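Local coordinates for predicted protein (PDB 4MEA), which hydrolyses epoxides and belongs to the secreted Cif virulence factors, built on the alpha/beta hydrolase fold, at residues T59-F67 / P127-G136. Sequence-based numbering, arbitrary orientation.
Sequences TPIVFIHGF and PIYYVSHDLG
From Ile61-Tyr129 to Ile64-Ser132, two neighbouring parallel strands of the alpha/beta hydrolase sheet run in register, their short axes 13° apart. Five backbone hydrogen bonds form the ladder, Tyr129 N to Pro60 O just before strand 61-64, Val62 N to Tyr129 O, Val131 N to Val62 O, Ile64 N to Val131 O and His133 N to Ile64 O, and CA-H...O contacts lie between them. On the face bearing Ile61, Phe63, Tyr129 and Val131, the methyl CG2 of Thr59 sits over one face of the Tyr129 ring, 3.7 Å from its centroid, a CH-pi contact. Farther along, Val131 CB lies 3.7 Å from Phe63 CD1, the two side chains running side by side. On the face of Val62, Ile64, Tyr130 and Ser132, Val62 CG2 meets Ile128 CD1 at 3.7 Å. Tyr130 has its CG opposite the backbone N (chi1 -165°), which brings the ring's hydroxyl end nearer the facing strand, OH 3.3 Å from Ile64 CG1; that hydroxyl is hydrogen-bonded to Ser140. Helix 108-123 covers this side through Ile119. At the end of strand 128-133 the chain makes a type II' turn from His133 to Gly136, where helix 136-146 begins. This matches the nucleophile elbow of the fold, and Asp134 probably serves as the nucleophile, as in related epoxide hydrolases; its OD1 is hydrogen-bonded to His305 NE2. A water accepts from Gly66 N at 2.8 Å and also hydrogen-bonds to His133 ND1, while His133 NE2 is bonded to His305 O. Two amides grip Asp134 OD2, in the position expected of an oxyanion hole: Leu135 N on the anti side at 2.6 Å, tilted out of plane in a bent bond (132°), and Phe67 N at 2.8 Å from above the carboxylate's opposite face.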
ATOM      1  N   THR A  59      -8.083  41.095   1.171  1.00 21.11           N
ATOM      2  CA  THR A  59      -8.805  39.861   1.447  1.00 22.71           C
ATOM      3  C   THR A  59      -7.840  38.812   1.971  1.00 17.35           C
ATOM      4  O   THR A  59      -6.828  38.518   1.327  1.00 20.46           O
ATOM      5  CB  THR A  59      -9.479  39.325   0.182  1.00 22.06           C
ATOM      6  OG1 THR A  59     -10.367  40.322  -0.327  1.00 23.45           O
ATOM      7  CG2 THR A  59     -10.252  38.041   0.481  1.00 12.71           C
ATOM      8  N   PRO A  60      -8.138  38.253   3.153  1.00 15.67           N
ATOM      9  CA  PRO A  60      -7.215  37.256   3.694  1.00 14.22           C
ATOM     10  C   PRO A  60      -7.218  35.981   2.853  1.00 12.90           C
ATOM     11  O   PRO A  60      -8.233  35.606   2.276  1.00 14.16           O
ATOM     12  CB  PRO A  60      -7.772  36.983   5.095  1.00 18.27           C
ATOM     13  CG  PRO A  60      -8.542  38.229   5.447  1.00 18.87           C
ATOM     14  CD  PRO A  60      -9.143  38.678   4.143  1.00 14.85           C
ATOM     15  N   ILE A  61      -6.063  35.339   2.772  1.00 15.61           N
ATOM     16  CA  ILE A  61      -5.960  34.056   2.104  1.00 17.84           C
ATOM     17  C   ILE A  61      -5.426  33.059   3.122  1.00 13.41           C
ATOM     18  O   ILE A  61      -4.350  33.251   3.682  1.00 14.72           O
ATOM     19  CB  ILE A  61      -5.015  34.121   0.901  1.00 16.70           C
ATOM     20  CG1 ILE A  61      -5.311  35.366   0.061  1.00 21.83           C
ATOM     21  CG2 ILE A  61      -5.133  32.848   0.057  1.00 11.78           C
ATOM     22  CD1 ILE A  61      -4.309  35.621  -1.026  1.00 22.12           C
ATOM     23  N   VAL A  62      -6.197  32.007   3.370  1.00 11.11           N
ATOM     24  CA  VAL A  62      -5.789  30.966   4.306  1.00 10.35           C
ATOM     25  C   VAL A  62      -5.280  29.751   3.516  1.00 11.34           C
ATOM     26  O   VAL A  62      -5.950  29.287   2.597  1.00 14.94           O
ATOM     27  CB  VAL A  62      -6.956  30.591   5.244  1.00 10.08           C
ATOM     28  CG1 VAL A  62      -6.593  29.396   6.134  1.00  9.95           C
ATOM     29  CG2 VAL A  62      -7.374  31.812   6.081  1.00  9.48           C
ATOM     30  N   PHE A  63      -4.079  29.276   3.852  1.00 13.18           N
ATOM     31  CA  PHE A  63      -3.432  28.164   3.137  1.00 10.03           C
ATOM     32  C   PHE A  63      -3.291  26.963   4.056  1.00  8.96           C
ATOM     33  O   PHE A  63      -2.747  27.082   5.154  1.00  8.54           O
ATOM     34  CB  PHE A  63      -2.023  28.535   2.667  1.00 10.20           C
ATOM     35  CG  PHE A  63      -1.961  29.712   1.729  1.00 15.93           C
ATOM     36  CD1 PHE A  63      -2.041  29.527   0.356  1.00  9.94           C
ATOM     37  CD2 PHE A  63      -1.765  30.995   2.219  1.00 10.64           C
ATOM     38  CE1 PHE A  63      -1.959  30.614  -0.515  1.00 12.61           C
ATOM     39  CE2 PHE A  63      -1.681  32.087   1.355  1.00 10.56           C
ATOM     40  CZ  PHE A  63      -1.781  31.895  -0.010  1.00 10.49           C
ATOM     41  N   ILE A  64      -3.739  25.804   3.585  1.00  9.72           N
ATOM     42  CA  ILE A  64      -3.715  24.576   4.374  1.00  9.03           C
ATOM     43  C   ILE A  64      -2.923  23.461   3.672  1.00 18.37           C
ATOM     44  O   ILE A  64      -3.341  22.944   2.624  1.00 10.90           O
ATOM     45  CB  ILE A  64      -5.141  24.071   4.652  1.00 10.90           C
ATOM     46  CG1 ILE A  64      -5.998  25.179   5.288  1.00  8.58           C
ATOM     47  CG2 ILE A  64      -5.097  22.830   5.540  1.00 10.98           C
ATOM     48  CD1 ILE A  64      -5.549  25.576   6.720  1.00 10.41           C
ATOM     49  N   HIS A  65      -1.792  23.083   4.267  1.00 11.35           N
ATOM     50  CA  HIS A  65      -0.909  22.054   3.714  1.00  4.95           C
ATOM     51  C   HIS A  65      -1.466  20.644   3.896  1.00  9.46           C
ATOM     52  O   HIS A  65      -2.532  20.451   4.487  1.00 12.47           O
ATOM     53  CB  HIS A  65       0.449  22.130   4.427  1.00  7.92           C
ATOM     54  CG  HIS A  65       0.422  21.579   5.821  1.00  5.67           C
ATOM     55  ND1 HIS A  65       0.653  20.248   6.100  1.00  6.10           N
ATOM     56  CD2 HIS A  65       0.152  22.171   7.009  1.00  8.05           C
ATOM     57  CE1 HIS A  65       0.542  20.047   7.401  1.00 13.70           C
ATOM     58  NE2 HIS A  65       0.240  21.199   7.977  1.00 10.54           N
ATOM     59  N   GLY A  66      -0.722  19.657   3.407  1.00  5.44           N
ATOM     60  CA  GLY A  66      -1.063  18.257   3.608  1.00  8.14           C
ATOM     61  C   GLY A  66       0.127  17.407   4.024  1.00 10.61           C
ATOM     62  O   GLY A  66       1.095  17.918   4.597  1.00 11.92           O
ATOM     63  N   PHE A  67       0.059  16.108   3.715  1.00  2.63           N
ATOM     64  CA  PHE A  67       1.057  15.131   4.147  1.00 13.26           C
ATOM     65  C   PHE A  67       2.408  15.366   3.485  1.00 12.76           C
ATOM     66  O   PHE A  67       2.479  15.621   2.282  1.00 11.48           O
ATOM     67  CB  PHE A  67       0.565  13.720   3.816  1.00 10.09           C
ATOM     68  CG  PHE A  67       1.503  12.632   4.240  1.00  5.95           C
ATOM     69  CD1 PHE A  67       1.592  12.254   5.571  1.00  9.34           C
ATOM     70  CD2 PHE A  67       2.257  11.944   3.301  1.00  7.45           C
ATOM     71  CE1 PHE A  67       2.439  11.230   5.970  1.00 11.80           C
ATOM     72  CE2 PHE A  67       3.112  10.915   3.694  1.00  9.01           C
ATOM     73  CZ  PHE A  67       3.195  10.558   5.032  1.00 12.28           C
ATOM     74  N   PRO A 127     -14.968  38.453   4.045  1.00 22.42           N
ATOM     75  CA  PRO A 127     -14.718  37.083   3.583  1.00 23.67           C
ATOM     76  C   PRO A 127     -13.233  36.822   3.331  1.00 19.45           C
ATOM     77  O   PRO A 127     -12.408  37.732   3.435  1.00 19.38           O
ATOM     78  CB  PRO A 127     -15.489  37.018   2.262  1.00 26.42           C
ATOM     79  CG  PRO A 127     -15.427  38.409   1.744  1.00 28.19           C
ATOM     80  CD  PRO A 127     -15.476  39.313   2.963  1.00 26.43           C
ATOM     81  N   ILE A 128     -12.900  35.581   2.996  1.00 17.26           N
ATOM     82  CA  ILE A 128     -11.512  35.205   2.770  1.00 18.69           C
ATOM     83  C   ILE A 128     -11.447  34.271   1.584  1.00 15.62           C
ATOM     84  O   ILE A 128     -12.476  33.784   1.112  1.00 18.19           O
ATOM     85  CB  ILE A 128     -10.917  34.448   3.981  1.00 17.55           C
ATOM     86  CG1 ILE A 128     -11.572  33.064   4.111  1.00 14.98           C
ATOM     87  CG2 ILE A 128     -11.056  35.273   5.262  1.00 13.18           C
ATOM     88  CD1 ILE A 128     -10.989  32.183   5.204  1.00 13.95           C
ATOM     89  N   TYR A 129     -10.235  34.024   1.104  1.00 17.11           N
ATOM     90  CA  TYR A 129     -10.008  32.992   0.102  1.00 17.20           C
ATOM     91  C   TYR A 129      -9.343  31.815   0.812  1.00 20.49           C
ATOM     92  O   TYR A 129      -8.589  32.017   1.766  1.00 10.61           O
ATOM     93  CB  TYR A 129      -9.112  33.516  -1.016  1.00 10.93           C
ATOM     94  CG  TYR A 129      -9.687  34.696  -1.774  1.00 17.02           C
ATOM     95  CD1 TYR A 129     -10.987  34.673  -2.253  1.00 18.85           C
ATOM     96  CD2 TYR A 129      -8.924  35.830  -2.012  1.00 16.21           C
ATOM     97  CE1 TYR A 129     -11.511  35.748  -2.950  1.00 24.85           C
ATOM     98  CE2 TYR A 129      -9.438  36.910  -2.706  1.00 21.14           C
ATOM     99  CZ  TYR A 129     -10.734  36.864  -3.174  1.00 24.13           C
ATOM    100  OH  TYR A 129     -11.252  37.937  -3.867  1.00 20.37           O
ATOM    101  N   TYR A 130      -9.623  30.601   0.345  1.00 13.80           N
ATOM    102  CA  TYR A 130      -9.174  29.379   1.006  1.00 10.55           C
ATOM    103  C   TYR A 130      -8.446  28.485  -0.003  1.00 10.51           C
ATOM    104  O   TYR A 130      -8.979  28.163  -1.069  1.00  7.79           O
ATOM    105  CB  TYR A 130     -10.382  28.642   1.596  1.00  9.79           C
ATOM    106  CG  TYR A 130     -10.066  27.565   2.611  1.00 11.85           C
ATOM    107  CD1 TYR A 130     -10.043  27.856   3.974  1.00 15.52           C
ATOM    108  CD2 TYR A 130      -9.834  26.246   2.219  1.00 10.90           C
ATOM    109  CE1 TYR A 130      -9.780  26.873   4.920  1.00 14.76           C
ATOM    110  CE2 TYR A 130      -9.562  25.247   3.167  1.00  5.33           C
ATOM    111  CZ  TYR A 130      -9.543  25.571   4.517  1.00  8.51           C
ATOM    112  OH  TYR A 130      -9.283  24.600   5.477  1.00 11.92           O
ATOM    113  N   VAL A 131      -7.215  28.109   0.333  1.00 11.09           N
ATOM    114  CA  VAL A 131      -6.345  27.375  -0.580  1.00 13.17           C
ATOM    115  C   VAL A 131      -5.822  26.149   0.164  1.00 11.39           C
ATOM    116  O   VAL A 131      -5.241  26.273   1.248  1.00 16.30           O
ATOM    117  CB  VAL A 131      -5.170  28.266  -1.084  1.00 11.30           C
ATOM    118  CG1 VAL A 131      -4.215  27.475  -1.981  1.00  8.06           C
ATOM    119  CG2 VAL A 131      -5.705  29.494  -1.827  1.00  7.62           C
ATOM    120  N   SER A 132      -6.045  24.968  -0.409  1.00 10.37           N
ATOM    121  CA  SER A 132      -5.748  23.712   0.279  1.00  9.05           C
ATOM    122  C   SER A 132      -4.937  22.760  -0.610  1.00 12.37           C
ATOM    123  O   SER A 132      -5.074  22.795  -1.830  1.00  9.53           O
ATOM    124  CB  SER A 132      -7.070  23.064   0.703  1.00 13.47           C
ATOM    125  OG  SER A 132      -6.881  21.754   1.185  1.00 14.17           O
ATOM    126  N   HIS A 133      -4.095  21.920   0.002  1.00 10.29           N
ATOM    127  CA  HIS A 133      -3.271  20.957  -0.741  1.00 12.85           C
ATOM    128  C   HIS A 133      -3.193  19.608  -0.023  1.00 12.10           C
ATOM    129  O   HIS A 133      -3.100  19.566   1.201  1.00  7.54           O
ATOM    130  CB  HIS A 133      -1.852  21.513  -0.950  1.00 11.08           C
ATOM    131  CG  HIS A 133      -0.942  20.604  -1.728  1.00 14.64           C
ATOM    132  ND1 HIS A 133       0.149  19.982  -1.160  1.00 12.94           N
ATOM    133  CD2 HIS A 133      -0.941  20.242  -3.034  1.00 17.73           C
ATOM    134  CE1 HIS A 133       0.775  19.266  -2.078  1.00  9.68           C
ATOM    135  NE2 HIS A 133       0.133  19.404  -3.223  1.00 15.98           N
ATOM    136  N   ASP A 134      -3.218  18.513  -0.787  1.00  8.81           N
ATOM    137  CA  ASP A 134      -3.029  17.177  -0.212  1.00 14.41           C
ATOM    138  C   ASP A 134      -4.039  16.947   0.923  1.00  8.43           C
ATOM    139  O   ASP A 134      -5.233  17.186   0.734  1.00  8.84           O
ATOM    140  CB  ASP A 134      -1.584  17.008   0.270  1.00 13.21           C
ATOM    141  CG  ASP A 134      -1.201  15.555   0.507  1.00 15.87           C
ATOM    142  OD1 ASP A 134      -0.580  14.950  -0.395  1.00 23.68           O
ATOM    143  OD2 ASP A 134      -1.499  15.014   1.596  1.00 14.03           O
ATOM    144  N   LEU A 135      -3.572  16.492   2.086  1.00  7.65           N
ATOM    145  CA  LEU A 135      -4.470  16.211   3.213  1.00 14.86           C
ATOM    146  C   LEU A 135      -5.305  17.430   3.627  1.00 12.32           C
ATOM    147  O   LEU A 135      -6.332  17.288   4.285  1.00 13.54           O
ATOM    148  CB  LEU A 135      -3.700  15.681   4.423  1.00 18.87           C
ATOM    149  CG  LEU A 135      -3.370  14.190   4.512  1.00 10.89           C
ATOM    150  CD1 LEU A 135      -2.711  13.898   5.872  1.00 12.48           C
ATOM    151  CD2 LEU A 135      -4.604  13.320   4.307  1.00  8.30           C
ATOM    152  N   GLY A 136      -4.867  18.625   3.251  1.00  7.26           N
ATOM    153  CA  GLY A 136      -5.699  19.799   3.456  1.00 11.32           C
ATOM    154  C   GLY A 136      -7.062  19.568   2.818  1.00 14.44           C
ATOM    155  O   GLY A 136      -8.083  20.030   3.327  1.00  7.19           O
TER
HETATM  156  O   HOH W   1       1.036  18.979   1.290  1.00 11.99           O